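Local coordinates for protein argonaute (Methanocaldococcus jannaschii, PDB 5G5S) that uses short single-stranded DNA guides to bind and cut complementary single-stranded DNA and may thereby defend the cell against invading genetic elements, at residues 324-328 with 329-333; 477-480 with 481-484; 495-499 with 500-504; 661-664 with 665-669; 681-684 with 685-688. All blocks are in the same frame, centred on the assembly; numbering follows the deposited sequence.

Contact 1: 324-328 with 329-333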
loop_
_atom_site.group_PDB
_atom_site.type_symbol
_atom_site.label_atom_id
_atom_site.label_comp_id
_atom_site.label_asym_id
_atom_site.label_seq_id
_atom_site.Cartn_x
_atom_site.Cartn_y
_atom_site.Cartn_z
ATOM N N THR A 324 -19.553 -20.279 -15.333
ATOM C CA THR A 324 -19.529 -19.571 -16.620
ATOM C C THR A 324 -18.379 -18.571 -16.686
ATOM O O THR A 324 -18.129 -17.859 -15.711
ATOM C CB THR A 324 -20.843 -18.816 -16.867
ATOM O OG1 THR A 324 -21.826 -19.183 -15.898
ATOM C CG2 THR A 324 -21.362 -19.002 -18.285
ATOM N N LYS A 325 -17.710 -18.494 -17.854
ATOM C CA LYS A 325 -16.588 -17.586 -18.100
ATOM C C LYS A 325 -17.041 -16.147 -18.318
ATOM O O LYS A 325 -17.904 -15.873 -19.154
ATOM C CB LYS A 325 -15.710 -18.070 -19.266
ATOM C CG LYS A 325 -14.411 -18.722 -18.814
ATOM C CD LYS A 325 -13.886 -19.716 -19.840
ATOM C CE LYS A 325 -12.861 -19.128 -20.783
ATOM N NZ LYS A 325 -11.483 -19.571 -20.446
ATOM N N ILE A 326 -16.445 -15.241 -17.539
ATOM C CA ILE A 326 -16.650 -13.799 -17.552
ATOM C C ILE A 326 -15.250 -13.186 -17.650
ATOM O O ILE A 326 -14.316 -13.743 -17.079
ATOM C CB ILE A 326 -17.481 -13.387 -16.291
ATOM C CG1 ILE A 326 -18.947 -13.044 -16.637
ATOM C CG2 ILE A 326 -16.816 -12.353 -15.359
ATOM C CD1 ILE A 326 -19.186 -11.769 -17.513
ATOM N N TYR A 327 -15.075 -12.113 -18.429
ATOM C CA TYR A 327 -13.750 -11.502 -18.592
ATOM C C TYR A 327 -13.585 -10.218 -17.800
ATOM O O TYR A 327 -12.459 -9.771 -17.575
ATOM C CB TYR A 327 -13.403 -11.313 -20.081
ATOM C CG TYR A 327 -13.048 -12.614 -20.766
ATOM C CD1 TYR A 327 -14.033 -13.420 -21.331
ATOM C CD2 TYR A 327 -11.730 -13.069 -20.802
ATOM C CE1 TYR A 327 -13.718 -14.639 -21.924
ATOM C CE2 TYR A 327 -11.400 -14.278 -21.413
ATOM C CZ TYR A 327 -12.400 -15.066 -21.962
ATOM O OH TYR A 327 -12.085 -16.264 -22.561
ATOM N N SER A 328 -14.707 -9.625 -17.375
ATOM C CA SER A 328 -14.724 -8.393 -16.589
ATOM C C SER A 328 -15.921 -8.388 -15.633
ATOM O O SER A 328 -16.917 -9.048 -15.910
ATOM C CB SER A 328 -14.757 -7.182 -17.517
ATOM O OG SER A 328 -14.637 -5.964 -16.802
ATOM N N THR A 329 -15.829 -7.651 -14.519
ATOM C CA THR A 329 -16.937 -7.552 -13.552
ATOM C C THR A 329 -17.920 -6.422 -13.955
ATOM O O THR A 329 -18.954 -6.235 -13.301
ATOM C CB THR A 329 -16.420 -7.394 -12.114
ATOM O OG1 THR A 329 -15.636 -6.205 -12.025
ATOM C CG2 THR A 329 -15.638 -8.613 -11.616
ATOM N N ASN A 330 -17.609 -5.702 -15.064
ATOM C CA ASN A 330 -18.405 -4.594 -15.604
ATOM C C ASN A 330 -19.822 -4.996 -16.042
ATOM O O ASN A 330 -20.653 -4.120 -16.313
ATOM C CB ASN A 330 -17.646 -3.860 -16.726
ATOM C CG ASN A 330 -17.373 -4.650 -17.996
ATOM O OD1 ASN A 330 -17.666 -5.847 -18.125
ATOM N ND2 ASN A 330 -16.800 -3.977 -18.979
ATOM N N THR A 331 -20.085 -6.323 -16.096
ATOM C CA THR A 331 -21.371 -6.917 -16.474
ATOM C C THR A 331 -21.924 -7.873 -15.393
ATOM O O THR A 331 -22.834 -8.650 -15.684
ATOM C CB THR A 331 -21.277 -7.623 -17.841
ATOM O OG1 THR A 331 -20.308 -8.670 -17.761
ATOM C CG2 THR A 331 -20.977 -6.664 -18.999
ATOM N N LEU A 332 -21.386 -7.817 -14.154
ATOM C CA LEU A 332 -21.841 -8.695 -13.071
ATOM C C LEU A 332 -23.299 -8.447 -12.651
ATOM O O LEU A 332 -24.028 -9.405 -12.375
ATOM C CB LEU A 332 -20.892 -8.600 -11.864
ATOM C CG LEU A 332 -20.854 -9.789 -10.900
ATOM C CD1 LEU A 332 -20.310 -11.025 -11.571
ATOM C CD2 LEU A 332 -19.968 -9.482 -9.721
ATOM N N PHE A 333 -23.711 -7.164 -12.613
ATOM C CA PHE A 333 -25.059 -6.744 -12.220
ATOM C C PHE A 333 -25.759 -5.932 -13.312
ATOM O O PHE A 333 -26.570 -5.057 -13.005
ATOM C CB PHE A 333 -25.032 -5.979 -10.884
ATOM C CG PHE A 333 -24.497 -6.773 -9.716
ATOM C CD1 PHE A 333 -25.340 -7.573 -8.952
ATOM C CD2 PHE A 333 -23.153 -6.705 -9.366
ATOM C CE1 PHE A 333 -24.843 -8.298 -7.864
ATOM C CE2 PHE A 333 -22.659 -7.433 -8.282
ATOM C CZ PHE A 333 -23.507 -8.225 -7.539
#
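Ser328 and Asn330 meet where the chain leaves strand 323-326 and folds into a turn. The backbone N of Asn330 gives a weak hydrogen bond to Ser328 OG, long at 3.5 Å though fairly straight (166°), and its side chain then runs back over the same serine. CB of Asn330 stands 3.7 Å from Ser328 OG. One bond further out, Asn330 CG, held between the backbone N and the carbonyl carbon (chi1 66°), comes to 3.3 Å from Ser328 OG. At the end of the side chain, Asn330 OD1 rests 3.3 Å from Ser328 CB, while Asn330 ND2 lies 3.7 Å from Ser328 OG. A serine oxygen facing the backbone N two residues on is the pattern of an ST turn, here loosely closed. A second, firmer turn follows at once, with Leu332 N bonded to Thr329 O at 3.0 Å. It swings Thr331 round to face the strand, where Ile326 CD1 touches Thr331 OG1 at 3.3 Å, a tight approach of a methyl to a hydroxyl. Thr329 is held from outside: its OG1 bonds to Arg678, and its carbonyl takes a hydrogen bond from Asn476 on helix 473-485.

Contact 2: 477-480 with 481-484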
loop_
_atom_site.group_PDB
_atom_site.type_symbol
_atom_site.label_atom_id
_atom_site.label_comp_id
_atom_site.label_asym_id
_atom_site.label_seq_id
_atom_site.Cartn_x
_atom_site.Cartn_y
_atom_site.Cartn_z
ATOM N N ASN A 477 -20.853 -1.280 -9.875
ATOM C CA ASN A 477 -19.691 -1.106 -9.000
ATOM C C ASN A 477 -20.056 -1.016 -7.528
ATOM O O ASN A 477 -19.293 -1.477 -6.683
ATOM C CB ASN A 477 -18.851 0.094 -9.422
ATOM C CG ASN A 477 -18.094 -0.109 -10.706
ATOM O OD1 ASN A 477 -17.886 -1.232 -11.172
ATOM N ND2 ASN A 477 -17.645 0.983 -11.296
ATOM N N LEU A 478 -21.208 -0.423 -7.222
ATOM C CA LEU A 478 -21.704 -0.293 -5.858
ATOM C C LEU A 478 -22.068 -1.667 -5.326
ATOM O O LEU A 478 -21.705 -1.989 -4.201
ATOM C CB LEU A 478 -22.918 0.665 -5.797
ATOM C CG LEU A 478 -23.643 0.780 -4.446
ATOM C CD1 LEU A 478 -22.729 1.369 -3.371
ATOM C CD2 LEU A 478 -24.941 1.577 -4.580
ATOM N N LEU A 479 -22.766 -2.482 -6.138
ATOM C CA LEU A 479 -23.154 -3.838 -5.763
ATOM C C LEU A 479 -21.953 -4.757 -5.590
ATOM O O LEU A 479 -21.951 -5.533 -4.638
ATOM C CB LEU A 479 -24.232 -4.425 -6.696
ATOM C CG LEU A 479 -25.626 -3.788 -6.569
ATOM C CD1 LEU A 479 -26.550 -4.257 -7.673
ATOM C CD2 LEU A 479 -26.246 -4.060 -5.187
ATOM N N ILE A 480 -20.898 -4.607 -6.442
ATOM C CA ILE A 480 -19.645 -5.367 -6.344
ATOM C C ILE A 480 -19.010 -5.122 -4.969
ATOM O O ILE A 480 -18.634 -6.073 -4.278
ATOM C CB ILE A 480 -18.650 -5.025 -7.500
ATOM C CG1 ILE A 480 -19.133 -5.619 -8.843
ATOM C CG2 ILE A 480 -17.222 -5.522 -7.161
ATOM C CD1 ILE A 480 -18.545 -4.987 -10.067
ATOM N N GLN A 481 -18.930 -3.838 -4.576
ATOM C CA GLN A 481 -18.351 -3.429 -3.304
ATOM C C GLN A 481 -19.164 -3.880 -2.098
ATOM O O GLN A 481 -18.565 -4.308 -1.115
ATOM C CB GLN A 481 -18.024 -1.929 -3.286
ATOM C CG GLN A 481 -17.039 -1.584 -2.175
ATOM C CD GLN A 481 -16.149 -0.419 -2.476
ATOM O OE1 GLN A 481 -15.696 -0.213 -3.600
ATOM N NE2 GLN A 481 -15.816 0.320 -1.435
ATOM N N ILE A 482 -20.517 -3.851 -2.197
ATOM C CA ILE A 482 -21.437 -4.314 -1.150
ATOM C C ILE A 482 -21.225 -5.816 -0.896
ATOM O O ILE A 482 -21.121 -6.226 0.266
ATOM C CB ILE A 482 -22.913 -3.940 -1.479
ATOM C CG1 ILE A 482 -23.151 -2.423 -1.283
ATOM C CG2 ILE A 482 -23.915 -4.779 -0.667
ATOM C CD1 ILE A 482 -24.590 -1.861 -1.715
ATOM N N MET A 483 -21.125 -6.622 -1.981
ATOM C CA MET A 483 -20.859 -8.074 -1.927
ATOM C C MET A 483 -19.558 -8.370 -1.181
ATOM O O MET A 483 -19.535 -9.260 -0.332
ATOM C CB MET A 483 -20.806 -8.700 -3.343
ATOM C CG MET A 483 -22.115 -8.623 -4.126
ATOM S SD MET A 483 -23.536 -9.458 -3.389
ATOM C CE MET A 483 -24.401 -8.064 -2.695
ATOM N N GLY A 484 -18.503 -7.609 -1.500
ATOM C CA GLY A 484 -17.186 -7.723 -0.877
ATOM C C GLY A 484 -17.229 -7.423 0.607
ATOM O O GLY A 484 -16.660 -8.159 1.406
#
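Leu478 and Ile482, one helical turn apart on helix 473-485, pack tip against branch, their side chains slanting across each other. Leu478 swings CG opposite its own backbone N (chi1 174°), whereas Ile482 CG1 lies beside its backbone N (chi1 -73°) and runs back along the helix. This brings Ile482 CD1 to 3.9 Å from Leu478 CG, with Ile482 CG1 only 3.3 Å from Leu478 O. Ile482 CD1 also lies 4.4 Å from Leu479 CD2. Met483 folds rather than extends: its CG, beside the backbone N, comes to 3.1 Å from Leu479 O, and bends at chi2 and chi3 then turn CE back toward that carbonyl. Gln481, by contrast, stretches away from the helix, and its OE1 accepts a hydrogen bond from Leu673 N. Beneath these side chains run four ordinary i to i+4 backbone bonds, among them Met483 N to Leu479 O at 3.0 Å. Leu478 and Ile482 also face strand 428-434 of the Mid domain through Leu431 and Phe429. Apolar groups therefore fix the helix against the sheet, while the extended glutamine, which interacts with guide DNA and probably binds a divalent metal cation, carries the polar function on another side.

Contact 3: 495-499 with 500-504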
loop_
_atom_site.group_PDB
_atom_site.type_symbol
_atom_site.label_atom_id
_atom_site.label_comp_id
_atom_site.label_asym_id
_atom_site.label_seq_id
_atom_site.Cartn_x
_atom_site.Cartn_y
_atom_site.Cartn_z
ATOM N N SER A 495 -8.296 -19.978 -13.700
ATOM C CA SER A 495 -7.076 -20.778 -13.653
ATOM C C SER A 495 -6.658 -21.089 -12.207
ATOM O O SER A 495 -6.517 -20.170 -11.387
ATOM C CB SER A 495 -5.943 -20.078 -14.406
ATOM O OG SER A 495 -5.603 -18.838 -13.801
ATOM N N LYS A 496 -6.471 -22.392 -11.902
ATOM C CA LYS A 496 -6.025 -22.860 -10.587
ATOM C C LYS A 496 -4.500 -22.820 -10.537
ATOM O O LYS A 496 -3.821 -23.180 -11.508
ATOM C CB LYS A 496 -6.551 -24.267 -10.273
ATOM N N THR A 497 -3.970 -22.373 -9.392
ATOM C CA THR A 497 -2.537 -22.181 -9.167
ATOM C C THR A 497 -1.858 -23.363 -8.449
ATOM O O THR A 497 -2.562 -24.111 -7.763
ATOM C CB THR A 497 -2.365 -20.872 -8.387
ATOM O OG1 THR A 497 -2.774 -21.072 -7.031
ATOM C CG2 THR A 497 -3.174 -19.722 -8.997
ATOM N N PRO A 498 -0.498 -23.511 -8.507
ATOM C CA PRO A 498 0.163 -24.555 -7.690
ATOM C C PRO A 498 -0.018 -24.337 -6.183
ATOM O O PRO A 498 0.051 -25.298 -5.410
ATOM C CB PRO A 498 1.649 -24.394 -8.033
ATOM C CG PRO A 498 1.786 -23.004 -8.547
ATOM C CD PRO A 498 0.502 -22.717 -9.257
ATOM N N TYR A 499 -0.263 -23.069 -5.772
ATOM C CA TYR A 499 -0.386 -22.665 -4.368
ATOM C C TYR A 499 -1.674 -23.002 -3.679
ATOM O O TYR A 499 -2.753 -22.653 -4.153
ATOM C CB TYR A 499 -0.060 -21.169 -4.180
ATOM C CG TYR A 499 1.253 -20.778 -4.818
ATOM C CD1 TYR A 499 2.464 -21.198 -4.277
ATOM C CD2 TYR A 499 1.284 -20.045 -6.004
ATOM C CE1 TYR A 499 3.675 -20.893 -4.891
ATOM C CE2 TYR A 499 2.492 -19.711 -6.614
ATOM C CZ TYR A 499 3.687 -20.120 -6.039
ATOM O OH TYR A 499 4.887 -19.808 -6.624
ATOM N N ASP A 500 -1.555 -23.655 -2.526
ATOM C CA ASP A 500 -2.690 -23.957 -1.661
ATOM C C ASP A 500 -3.181 -22.625 -1.069
ATOM O O ASP A 500 -4.382 -22.395 -0.992
ATOM C CB ASP A 500 -2.271 -24.924 -0.543
ATOM C CG ASP A 500 -1.922 -26.307 -1.050
ATOM O OD1 ASP A 500 -2.851 -27.102 -1.282
ATOM O OD2 ASP A 500 -0.721 -26.593 -1.217
ATOM N N TYR A 501 -2.229 -21.743 -0.698
ATOM C CA TYR A 501 -2.465 -20.411 -0.149
ATOM C C TYR A 501 -1.544 -19.385 -0.744
ATOM O O TYR A 501 -0.372 -19.657 -1.002
ATOM C CB TYR A 501 -2.268 -20.377 1.382
ATOM C CG TYR A 501 -3.148 -21.328 2.155
ATOM C CD1 TYR A 501 -4.537 -21.310 2.002
ATOM C CD2 TYR A 501 -2.605 -22.208 3.089
ATOM C CE1 TYR A 501 -5.355 -22.186 2.716
ATOM C CE2 TYR A 501 -3.414 -23.071 3.827
ATOM C CZ TYR A 501 -4.789 -23.062 3.630
ATOM O OH TYR A 501 -5.598 -23.912 4.347
ATOM N N ILE A 502 -2.090 -18.197 -0.955
ATOM C CA ILE A 502 -1.392 -16.991 -1.354
ATOM C C ILE A 502 -1.727 -16.060 -0.200
ATOM O O ILE A 502 -2.912 -15.840 0.097
ATOM C CB ILE A 502 -1.779 -16.448 -2.740
ATOM C CG1 ILE A 502 -1.267 -17.415 -3.843
ATOM C CG2 ILE A 502 -1.211 -15.008 -2.913
ATOM C CD1 ILE A 502 -1.959 -17.277 -5.206
ATOM N N MET A 503 -0.681 -15.644 0.539
ATOM C CA MET A 503 -0.868 -14.866 1.743
ATOM C C MET A 503 -0.225 -13.487 1.641
ATOM O O MET A 503 0.978 -13.369 1.438
ATOM C CB MET A 503 -0.365 -15.659 2.961
ATOM C CG MET A 503 -1.193 -16.889 3.283
ATOM S SD MET A 503 -0.586 -17.710 4.776
ATOM C CE MET A 503 -1.721 -19.087 4.914
ATOM N N GLY A 504 -1.063 -12.466 1.734
ATOM C CA GLY A 504 -0.654 -11.074 1.723
ATOM C C GLY A 504 -0.324 -10.672 3.137
ATOM O O GLY A 504 -1.116 -10.897 4.047
#
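Tyr499 and Ile502 meet at the entry to strand 501-506, a strand of the RNase H-like PIWI fold that ends at Asp506, catalytic by similarity. The apolar contact is made close to the backbone: Tyr499 CB lies 4.0 Å from Ile502 CG1, the tyrosine being turned so that CG stands beside its own N (chi1 -51°) and the ring leads off from the strand. Ile502 CD1 comes near Thr497 OG1, 4.3 Å away. Both Tyr499 and Ile502 also press on Leu661 of helix 656-666, which thus covers the join of loop and strand. Carbon-to-oxygen packing adds to this, for Tyr499 CB sits 3.5 Å from Tyr501 O. The polar ends look elsewhere. Tyr499 OH is hydrogen-bonded to Glu595, and Asp500 OD2 accepts from the backbone N of Asn566, at the start of the parallel neighbour 566-571. Together with backbone bonds from Asp500 and Tyr501 to that neighbour, they tie loop and strand to the sheet. One face of the Tyr499 ring is met by the preceding proline, whose Pro498 CG stands 3.8 Å above the ring plane, shifted toward the rim.

Contact 4: 661-664 with 665-669; sequences LLYD and LTKMN
The fraying C-terminal end of helix 656-666, within the PIWI domain, is the setting in which Tyr663 meets Thr666. Tyr663 O accepts two donors from that threonine. Thr666 OG1 gives the short bond, 2.6 Å to Tyr663 O, from only 16° off the carbonyl plane; Thr666 N, 3.2 Å from Tyr663 O, approaches from well above that plane. The hydroxyl can reach because it stands between the backbone N and the carbonyl carbon of its own residue (chi1 73°), folded back on the helix. Its donor hydrogen is thus spent on the backbone, which gives the buried hydroxyl a partner for its proton. The same OG1 lies near the tyrosine ring, 3.9 Å from Tyr663 CD1, the two side chains crossing at about a right angle. One residue on, Lys667 N bonds to Asp664 O at 3.2 Å from above the carbonyl plane, so the i to i+4 pattern gives way to i to i+3 bonds. An inverse gamma turn centred on Met668 follows, with Asn669 N bonded to Lys667 O at 2.9 Å. On another side of the helix Leu661 and Leu665 lie alongside each other, pointing the same way, CD1 to CD1 at 4.1 Å. Leu665 faces Ile502 of strand 501-506, Leu662 and Thr666 turn to Phe624 of strand 621-625, and Asp664 packs on Leu493 of strand 492-493.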
loop_
_atom_site.group_PDB
_atom_site.type_symbol
_atom_site.label_atom_id
_atom_site.label_comp_id
_atom_site.label_asym_id
_atom_site.label_seq_id
_atom_site.Cartn_x
_atom_site.Cartn_y
_atom_site.Cartn_z
ATOM N N LEU A 661 0.392 -14.482 -12.509
ATOM C CA LEU A 661 -0.308 -14.774 -11.256
ATOM C C LEU A 661 -0.584 -13.495 -10.465
ATOM O O LEU A 661 -1.685 -13.319 -9.953
ATOM C CB LEU A 661 0.480 -15.785 -10.387
ATOM C CG LEU A 661 -0.049 -16.008 -8.934
ATOM C CD1 LEU A 661 -1.457 -16.558 -8.930
ATOM C CD2 LEU A 661 0.838 -16.923 -8.167
ATOM N N LEU A 662 0.422 -12.621 -10.348
ATOM C CA LEU A 662 0.310 -11.356 -9.623
ATOM C C LEU A 662 -0.688 -10.443 -10.282
ATOM O O LEU A 662 -1.507 -9.841 -9.579
ATOM C CB LEU A 662 1.688 -10.700 -9.443
ATOM C CG LEU A 662 2.699 -11.508 -8.596
ATOM C CD1 LEU A 662 4.041 -10.815 -8.539
ATOM C CD2 LEU A 662 2.168 -11.820 -7.203
ATOM N N TYR A 663 -0.676 -10.399 -11.649
ATOM C CA TYR A 663 -1.649 -9.656 -12.446
ATOM C C TYR A 663 -3.052 -10.181 -12.208
ATOM O O TYR A 663 -3.975 -9.380 -12.079
ATOM C CB TYR A 663 -1.332 -9.713 -13.959
ATOM C CG TYR A 663 -2.367 -8.973 -14.782
ATOM C CD1 TYR A 663 -2.460 -7.584 -14.734
ATOM C CD2 TYR A 663 -3.324 -9.665 -15.521
ATOM C CE1 TYR A 663 -3.444 -6.898 -15.453
ATOM C CE2 TYR A 663 -4.304 -8.990 -16.252
ATOM C CZ TYR A 663 -4.363 -7.605 -16.212
ATOM O OH TYR A 663 -5.323 -6.928 -16.932
ATOM N N ASP A 664 -3.223 -11.515 -12.190
ATOM C CA ASP A 664 -4.531 -12.144 -11.976
ATOM C C ASP A 664 -5.095 -11.752 -10.618
ATOM O O ASP A 664 -6.303 -11.603 -10.494
ATOM C CB ASP A 664 -4.435 -13.685 -12.046
ATOM C CG ASP A 664 -4.088 -14.296 -13.394
ATOM O OD1 ASP A 664 -4.136 -13.565 -14.413
ATOM O OD2 ASP A 664 -3.716 -15.496 -13.424
ATOM N N LEU A 665 -4.213 -11.603 -9.607
ATOM C CA LEU A 665 -4.588 -11.228 -8.243
ATOM C C LEU A 665 -5.000 -9.768 -8.101
ATOM O O LEU A 665 -5.749 -9.461 -7.187
ATOM C CB LEU A 665 -3.514 -11.629 -7.222
ATOM C CG LEU A 665 -3.306 -13.135 -7.013
ATOM C CD1 LEU A 665 -1.977 -13.410 -6.318
ATOM C CD2 LEU A 665 -4.456 -13.757 -6.230
ATOM N N THR A 666 -4.575 -8.876 -9.024
ATOM C CA THR A 666 -5.006 -7.453 -9.043
ATOM C C THR A 666 -6.485 -7.369 -9.539
ATOM O O THR A 666 -7.171 -6.357 -9.349
ATOM C CB THR A 666 -4.076 -6.587 -9.949
ATOM O OG1 THR A 666 -4.324 -6.868 -11.340
ATOM C CG2 THR A 666 -2.583 -6.734 -9.612
ATOM N N LYS A 667 -6.941 -8.438 -10.207
ATOM C CA LYS A 667 -8.284 -8.574 -10.754
ATOM C C LYS A 667 -9.285 -9.108 -9.704
ATOM O O LYS A 667 -10.480 -9.016 -9.921
ATOM C CB LYS A 667 -8.226 -9.495 -11.982
ATOM C CG LYS A 667 -9.194 -9.155 -13.084
ATOM C CD LYS A 667 -9.119 -10.207 -14.185
ATOM C CE LYS A 667 -9.915 -9.835 -15.415
ATOM N NZ LYS A 667 -9.139 -8.940 -16.311
ATOM N N MET A 668 -8.808 -9.679 -8.584
ATOM C CA MET A 668 -9.678 -10.183 -7.505
ATOM C C MET A 668 -10.071 -9.033 -6.560
ATOM O O MET A 668 -9.900 -9.086 -5.351
ATOM C CB MET A 668 -9.036 -11.387 -6.778
ATOM C CG MET A 668 -8.870 -12.627 -7.668
ATOM S SD MET A 668 -10.351 -13.139 -8.620
ATOM C CE MET A 668 -11.452 -13.609 -7.305
ATOM N N ASN A 669 -10.644 -8.005 -7.162
ATOM C CA ASN A 669 -11.037 -6.738 -6.579
ATOM C C ASN A 669 -12.554 -6.603 -6.324
ATOM O O ASN A 669 -13.366 -6.881 -7.207
ATOM C CB ASN A 669 -10.571 -5.607 -7.538
ATOM C CG ASN A 669 -10.687 -4.224 -6.968
ATOM O OD1 ASN A 669 -10.817 -3.231 -7.678
ATOM N ND2 ASN A 669 -10.576 -4.118 -5.674
#

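Contact 5: 681-684 with 685-688; sequences RIPA and PIHY
Pro683 takes the N-cap position of helix 684-697, and two nearly straight backbone bonds open the helix: His687 N to Pro683 O at 3.1 Å, lying in the carbonyl plane, and Tyr688 N to Ala684 O at 2.9 Å. Pro685 fits this first turn, where the backbone N has no partner of the helix to bond. Just ahead of the cap, Ile682 folds over the start of the helix. With CG1 between its backbone N and carbonyl carbon (chi1 69°), Ile682 CG1 comes within 3.9 Å of His687 CB, near the plane of the imidazole and at its edge, while Ile682 CD1 meets Ile686 CG2 at 3.8 Å. Ala684 CB supports the tyrosine, 3.9 Å from Tyr688 CE2. Over the Tyr688 ring, offset toward its rim, His687 CD2 stands 3.6 Å above the plane. Their polar ends diverge: His687 NE2 is hydrogen-bonded to Lys691, and Tyr688 OH to Ser671, which interacts with guide DNA. Ile682, just before the cap, against His687 five residues on has the spacing of a hydrophobic staple, though the partner is a histidine; it opens the PIWI helix that carries Asp690, catalytic by similarity.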
loop_
_atom_site.group_PDB
_atom_site.type_symbol
_atom_site.label_atom_id
_atom_site.label_comp_id
_atom_site.label_asym_id
_atom_site.label_seq_id
_atom_site.Cartn_x
_atom_site.Cartn_y
_atom_site.Cartn_z
ATOM N N ARG A 681 -3.683 -1.786 -8.337
ATOM C CA ARG A 681 -2.296 -1.536 -8.695
ATOM C C ARG A 681 -1.438 -2.704 -8.144
ATOM O O ARG A 681 -0.507 -3.189 -8.808
ATOM C CB ARG A 681 -1.806 -0.199 -8.094
ATOM C CG ARG A 681 -0.385 0.155 -8.554
ATOM C CD ARG A 681 0.089 1.520 -8.131
ATOM N NE ARG A 681 1.526 1.632 -8.386
ATOM C CZ ARG A 681 2.436 1.971 -7.477
ATOM N NH1 ARG A 681 2.068 2.285 -6.239
ATOM N NH2 ARG A 681 3.718 2.039 -7.810
ATOM N N ILE A 682 -1.759 -3.137 -6.915
ATOM C CA ILE A 682 -1.031 -4.213 -6.260
ATOM C C ILE A 682 -1.934 -5.422 -6.003
ATOM O O ILE A 682 -3.123 -5.214 -5.790
ATOM C CB ILE A 682 -0.184 -3.747 -5.030
ATOM C CG1 ILE A 682 -1.043 -3.315 -3.844
ATOM C CG2 ILE A 682 0.905 -2.702 -5.402
ATOM C CD1 ILE A 682 -0.346 -3.551 -2.543
ATOM N N PRO A 683 -1.418 -6.686 -6.060
ATOM C CA PRO A 683 -2.288 -7.862 -5.831
ATOM C C PRO A 683 -3.214 -7.764 -4.615
ATOM O O PRO A 683 -2.787 -7.306 -3.575
ATOM C CB PRO A 683 -1.281 -9.008 -5.686
ATOM C CG PRO A 683 -0.119 -8.585 -6.483
ATOM C CD PRO A 683 -0.022 -7.103 -6.330
ATOM N N ALA A 684 -4.479 -8.200 -4.749
ATOM C CA ALA A 684 -5.484 -8.153 -3.673
ATOM C C ALA A 684 -5.058 -8.693 -2.271
ATOM O O ALA A 684 -5.332 -7.992 -1.296
ATOM C CB ALA A 684 -6.810 -8.743 -4.134
ATOM N N PRO A 685 -4.331 -9.840 -2.116
ATOM C CA PRO A 685 -3.934 -10.271 -0.756
ATOM C C PRO A 685 -3.137 -9.227 0.043
ATOM O O PRO A 685 -3.494 -8.936 1.196
ATOM C CB PRO A 685 -3.134 -11.555 -1.008
ATOM C CG PRO A 685 -3.616 -12.042 -2.337
ATOM C CD PRO A 685 -3.895 -10.826 -3.129
ATOM N N ILE A 686 -2.084 -8.640 -0.584
ATOM C CA ILE A 686 -1.240 -7.619 0.048
ATOM C C ILE A 686 -1.974 -6.268 0.180
ATOM O O ILE A 686 -1.877 -5.628 1.230
ATOM C CB ILE A 686 0.211 -7.545 -0.541
ATOM C CG1 ILE A 686 1.101 -6.535 0.234
ATOM C CG2 ILE A 686 0.223 -7.301 -2.065
ATOM C CD1 ILE A 686 2.563 -6.530 -0.110
ATOM N N HIS A 687 -2.754 -5.883 -0.853
ATOM C CA HIS A 687 -3.570 -4.657 -0.876
ATOM C C HIS A 687 -4.559 -4.604 0.312
ATOM O O HIS A 687 -4.680 -3.570 0.962
ATOM C CB HIS A 687 -4.328 -4.541 -2.225
ATOM C CG HIS A 687 -5.361 -3.461 -2.260
ATOM N ND1 HIS A 687 -5.024 -2.146 -2.554
ATOM C CD2 HIS A 687 -6.695 -3.529 -2.042
ATOM C CE1 HIS A 687 -6.150 -1.461 -2.494
ATOM N NE2 HIS A 687 -7.182 -2.245 -2.175
ATOM N N TYR A 688 -5.282 -5.710 0.553
ATOM C CA TYR A 688 -6.266 -5.808 1.621
ATOM C C TYR A 688 -5.644 -5.969 3.007
ATOM O O TYR A 688 -6.225 -5.483 3.975
ATOM C CB TYR A 688 -7.350 -6.857 1.308
ATOM C CG TYR A 688 -8.298 -6.428 0.205
ATOM C CD1 TYR A 688 -9.001 -5.226 0.289
ATOM C CD2 TYR A 688 -8.558 -7.261 -0.879
ATOM C CE1 TYR A 688 -9.900 -4.841 -0.708
ATOM C CE2 TYR A 688 -9.457 -6.890 -1.878
ATOM C CZ TYR A 688 -10.116 -5.671 -1.794
ATOM O OH TYR A 688 -10.981 -5.293 -2.789
#

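Contacts 2, 4 and 5 are buried, whereas contacts 1 and 3 lie partly open where loops meet strands. The difference shows in their chemistry: contacts 2 and 5 combine regular helical bonding with apolar side chains, in contact 4 that bonding loosens, contact 1 has one weak and one firm turn bond, and contact 3 apolar and mixed carbon-oxygen touches. Contacts 3, 4 and 5 form one connected cluster in the PIWI domain, where Pro685 touches Gly504 and Leu665 O probably bonds to Ala684 N. Contacts 1 and 2 make a second pair, with Phe333 lying on Leu479 and Met483. Slighter touches, Tyr327 with Lys667 and Ile480 with Asn669, bridge the two groups through contact 4.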